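Local coordinates for protein exoenzyme S (Pseudomonas aeruginosa, PDB 6GN8) that is a secreted bacterial toxin, probably stimulating GTP hydrolysis by host GTPases through one domain and transferring ADP-ribose through the other, to which this chain belongs, at residues H52-Y63 / I88-S99. The protein carries 2 engineered substitutions. Residues are numbered along the deposited sequence; the frame is centred on the assembly and turned at random.
Sequences HSDAEVMALGLY and IDQGMSAAFEKS
Ser99 OG is held from two directions: His52 NE2 donates to it over 2.9 Å, nearly straight at 163° and within the imidazole plane, while the hydroxyl itself donates to Ala95 O one helical turn back, 2.8 Å from OG. The in-plane His52 bond shows NE2 acting as an N-H donor and helps fix the rotation of the ring; NE2 also makes a weak bond to Ala95 O. The neighbouring Glu56 side chain is a knob among Gly91, Ala94, Ala95 and Lys98. Its CG, anti to the carbonyl carbon (chi1 -71°), lies 3.3 Å from Gly91 O, and the extended chain beyond carries the carboxylate to Lys98, the two chains crossing at about a right angle. The resulting salt bridge puts Glu56 OE2 3.1 Å from Lys98 NZ, though its hydrogen bond is weak; Asp25 of helix 24-36 gives the ammonium a second anion. Glu56 OE1 also accepts from Ser53 N, from above the carboxylate plane, and Glu56 N donates weakly back to Ser53 OG, a capping box with Ser53 as N-cap of helix 54-77. Gly91 has no side chain to meet Ala59, so its CA can lie 3.7 Å from Ala59 CB. Farther along, Met92 SD sits obliquely 4.0 Å from the Tyr63 ring centroid, a Met-aromatic contact, while Tyr63 OH bonds to Ser134. With axes 7.9 Å apart and crossing at -117°, the segments form a steeply crossed helix pair in the helical part of the ADP-ribosyltransferase domain.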
loop_
_atom_site.group_PDB
_atom_site.type_symbol
_atom_site.label_atom_id
_atom_site.label_comp_id
_atom_site.label_asym_id
_atom_site.label_seq_id
_atom_site.Cartn_x
_atom_site.Cartn_y
_atom_site.Cartn_z
ATOM N N HIS C 52 19.758 37.725 -2.239
ATOM C CA HIS C 52 20.687 37.775 -1.110
ATOM C C HIS C 52 21.383 39.109 -0.978
ATOM O O HIS C 52 21.682 39.753 -1.983
ATOM C CB HIS C 52 21.739 36.661 -1.232
ATOM C CG HIS C 52 21.149 35.291 -1.265
ATOM N ND1 HIS C 52 21.268 34.487 -2.380
ATOM C CD2 HIS C 52 20.421 34.641 -0.329
ATOM C CE1 HIS C 52 20.613 33.374 -2.086
ATOM N NE2 HIS C 52 20.093 33.421 -0.861
ATOM N N SER C 53 21.680 39.494 0.282
ATOM C CA SER C 53 22.424 40.690 0.668
ATOM C C SER C 53 23.872 40.600 0.173
ATOM O O SER C 53 24.321 39.510 -0.182
ATOM C CB SER C 53 22.414 40.832 2.189
ATOM O OG SER C 53 23.246 39.865 2.817
ATOM N N ASP C 54 24.611 41.722 0.198
ATOM C CA ASP C 54 26.026 41.792 -0.194
ATOM C C ASP C 54 26.872 40.835 0.638
ATOM O O ASP C 54 27.695 40.133 0.086
ATOM C CB ASP C 54 26.578 43.223 -0.030
ATOM C CG ASP C 54 26.054 44.289 -0.981
ATOM O OD1 ASP C 54 25.460 43.923 -2.020
ATOM O OD2 ASP C 54 26.267 45.500 -0.694
ATOM N N ALA C 55 26.621 40.782 1.956
ATOM C CA ALA C 55 27.292 39.919 2.925
ATOM C C ALA C 55 27.174 38.455 2.562
ATOM O O ALA C 55 28.165 37.725 2.643
ATOM C CB ALA C 55 26.714 40.145 4.311
ATOM N N GLU C 56 25.970 38.032 2.129
ATOM C CA GLU C 56 25.651 36.653 1.754
ATOM C C GLU C 56 26.314 36.266 0.436
ATOM O O GLU C 56 26.885 35.184 0.341
ATOM C CB GLU C 56 24.124 36.474 1.676
ATOM C CG GLU C 56 23.481 36.496 3.044
ATOM C CD GLU C 56 22.055 36.996 3.127
ATOM O OE1 GLU C 56 21.298 36.874 2.136
ATOM O OE2 GLU C 56 21.701 37.524 4.203
ATOM N N VAL C 57 26.230 37.146 -0.577
ATOM C CA VAL C 57 26.816 36.945 -1.910
ATOM C C VAL C 57 28.349 36.825 -1.765
ATOM O O VAL C 57 28.923 35.904 -2.327
ATOM C CB VAL C 57 26.364 38.062 -2.900
ATOM C CG1 VAL C 57 27.121 37.994 -4.227
ATOM C CG2 VAL C 57 24.859 37.990 -3.147
ATOM N N MET C 58 28.993 37.697 -0.966
ATOM C CA MET C 58 30.443 37.601 -0.729
ATOM C C MET C 58 30.797 36.322 0.060
ATOM O O MET C 58 31.759 35.648 -0.303
ATOM C CB MET C 58 30.980 38.832 0.030
ATOM C CG MET C 58 30.865 40.156 -0.732
ATOM S SD MET C 58 31.724 41.486 0.160
ATOM C CE MET C 58 30.694 41.657 1.606
ATOM N N ALA C 59 30.026 35.976 1.117
ATOM C CA ALA C 59 30.297 34.764 1.905
ATOM C C ALA C 59 30.171 33.471 1.058
ATOM O O ALA C 59 31.035 32.582 1.155
ATOM C CB ALA C 59 29.380 34.689 3.110
ATOM N N LEU C 60 29.094 33.379 0.221
ATOM C CA LEU C 60 28.848 32.241 -0.669
ATOM C C LEU C 60 29.974 32.144 -1.706
ATOM O O LEU C 60 30.425 31.043 -1.993
ATOM C CB LEU C 60 27.460 32.353 -1.352
ATOM C CG LEU C 60 26.212 32.118 -0.457
ATOM C CD1 LEU C 60 24.979 32.776 -1.063
ATOM C CD2 LEU C 60 25.927 30.639 -0.251
ATOM N N GLY C 61 30.457 33.291 -2.199
ATOM C CA GLY C 61 31.558 33.358 -3.159
ATOM C C GLY C 61 32.891 32.910 -2.594
ATOM O O GLY C 61 33.597 32.096 -3.197
ATOM N N LEU C 62 33.245 33.453 -1.418
ATOM C CA LEU C 62 34.481 33.132 -0.703
ATOM C C LEU C 62 34.538 31.629 -0.440
ATOM O O LEU C 62 35.566 30.994 -0.701
ATOM C CB LEU C 62 34.558 33.931 0.613
ATOM C CG LEU C 62 34.947 35.409 0.495
ATOM C CD1 LEU C 62 34.514 36.158 1.705
ATOM C CD2 LEU C 62 36.467 35.585 0.249
ATOM N N TYR C 63 33.416 31.054 0.016
ATOM C CA TYR C 63 33.304 29.613 0.248
ATOM C C TYR C 63 33.471 28.855 -1.063
ATOM O O TYR C 63 34.345 28.005 -1.147
ATOM C CB TYR C 63 31.935 29.261 0.911
ATOM C CG TYR C 63 31.617 27.777 0.978
ATOM C CD1 TYR C 63 31.015 27.125 -0.091
ATOM C CD2 TYR C 63 31.876 27.037 2.134
ATOM C CE1 TYR C 63 30.757 25.762 -0.052
ATOM C CE2 TYR C 63 31.598 25.676 2.194
ATOM C CZ TYR C 63 31.035 25.041 1.096
ATOM O OH TYR C 63 30.782 23.689 1.111
ATOM N N ILE C 88 32.299 34.028 7.292
ATOM C CA ILE C 88 31.832 33.289 6.111
ATOM C C ILE C 88 30.654 32.392 6.515
ATOM O O ILE C 88 29.635 32.369 5.822
ATOM C CB ILE C 88 32.952 32.475 5.380
ATOM C CG1 ILE C 88 34.042 33.382 4.822
ATOM C CG2 ILE C 88 32.359 31.669 4.223
ATOM C CD1 ILE C 88 35.347 32.643 4.331
ATOM N N ASP C 89 30.784 31.699 7.654
ATOM C CA ASP C 89 29.754 30.807 8.200
ATOM C C ASP C 89 28.478 31.583 8.579
ATOM O O ASP C 89 27.402 31.069 8.345
ATOM C CB ASP C 89 30.314 30.041 9.416
ATOM C CG ASP C 89 29.366 29.051 10.065
ATOM O OD1 ASP C 89 28.847 28.175 9.349
ATOM O OD2 ASP C 89 29.169 29.138 11.294
ATOM N N GLN C 90 28.571 32.802 9.134
ATOM C CA GLN C 90 27.325 33.528 9.457
ATOM C C GLN C 90 26.672 34.122 8.190
ATOM O O GLN C 90 25.444 34.138 8.122
ATOM C CB GLN C 90 27.450 34.575 10.584
ATOM C CG GLN C 90 28.665 35.465 10.575
ATOM C CD GLN C 90 28.903 36.130 11.925
ATOM O OE1 GLN C 90 28.972 37.362 12.045
ATOM N NE2 GLN C 90 29.053 35.334 12.974
ATOM N N GLY C 91 27.473 34.485 7.181
ATOM C CA GLY C 91 26.971 34.964 5.896
ATOM C C GLY C 91 26.243 33.878 5.119
ATOM O O GLY C 91 25.243 34.142 4.452
ATOM N N MET C 92 26.729 32.636 5.222
ATOM C CA MET C 92 26.109 31.493 4.569
ATOM C C MET C 92 24.857 31.078 5.303
ATOM O O MET C 92 23.860 30.850 4.630
ATOM C CB MET C 92 27.067 30.319 4.420
ATOM C CG MET C 92 28.143 30.581 3.370
ATOM S SD MET C 92 29.197 29.142 3.096
ATOM C CE MET C 92 29.973 29.106 4.506
ATOM N N SER C 93 24.866 31.043 6.657
ATOM C CA SER C 93 23.676 30.739 7.480
ATOM C C SER C 93 22.539 31.705 7.171
ATOM O O SER C 93 21.425 31.260 6.953
ATOM C CB SER C 93 24.003 30.810 8.971
ATOM O OG SER C 93 24.925 29.804 9.352
ATOM N N ALA C 94 22.818 33.017 7.119
ATOM C CA ALA C 94 21.826 34.063 6.821
ATOM C C ALA C 94 21.204 33.841 5.427
ATOM O O ALA C 94 19.983 33.954 5.282
ATOM C CB ALA C 94 22.478 35.444 6.907
ATOM N N ALA C 95 22.050 33.476 4.424
ATOM C CA ALA C 95 21.660 33.178 3.045
ATOM C C ALA C 95 20.672 32.015 2.986
ATOM O O ALA C 95 19.747 32.068 2.172
ATOM C CB ALA C 95 22.896 32.851 2.198
ATOM N N PHE C 96 20.866 30.961 3.820
ATOM C CA PHE C 96 19.963 29.804 3.856
ATOM C C PHE C 96 18.646 30.178 4.561
ATOM O O PHE C 96 17.580 29.678 4.191
ATOM C CB PHE C 96 20.635 28.582 4.517
ATOM C CG PHE C 96 21.615 27.856 3.617
ATOM C CD1 PHE C 96 21.168 26.973 2.637
ATOM C CD2 PHE C 96 22.989 28.035 3.768
ATOM C CE1 PHE C 96 22.073 26.331 1.781
ATOM C CE2 PHE C 96 23.896 27.390 2.916
ATOM C CZ PHE C 96 23.428 26.538 1.928
ATOM N N GLU C 97 18.712 31.090 5.544
ATOM C CA GLU C 97 17.531 31.553 6.276
ATOM C C GLU C 97 16.553 32.239 5.343
ATOM O O GLU C 97 15.368 31.938 5.384
ATOM C CB GLU C 97 17.934 32.497 7.403
ATOM C CG GLU C 97 18.456 31.784 8.629
ATOM C CD GLU C 97 18.339 32.628 9.880
ATOM O OE1 GLU C 97 19.277 33.408 10.166
ATOM O OE2 GLU C 97 17.297 32.521 10.565
ATOM N N LYS C 98 17.065 33.112 4.462
ATOM C CA LYS C 98 16.296 33.879 3.477
ATOM C C LYS C 98 15.779 33.022 2.311
ATOM O O LYS C 98 14.739 33.339 1.736
ATOM C CB LYS C 98 17.162 35.023 2.904
ATOM C CG LYS C 98 17.501 36.107 3.917
ATOM C CD LYS C 98 18.249 37.271 3.286
ATOM C CE LYS C 98 18.588 38.306 4.322
ATOM N NZ LYS C 98 19.344 39.446 3.744
ATOM N N SER C 99 16.512 31.962 1.954
ATOM C CA SER C 99 16.238 31.133 0.787
ATOM C C SER C 99 15.042 30.223 0.908
ATOM O O SER C 99 14.211 30.244 0.004
ATOM C CB SER C 99 17.463 30.309 0.413
ATOM O OG SER C 99 18.449 31.193 -0.093
#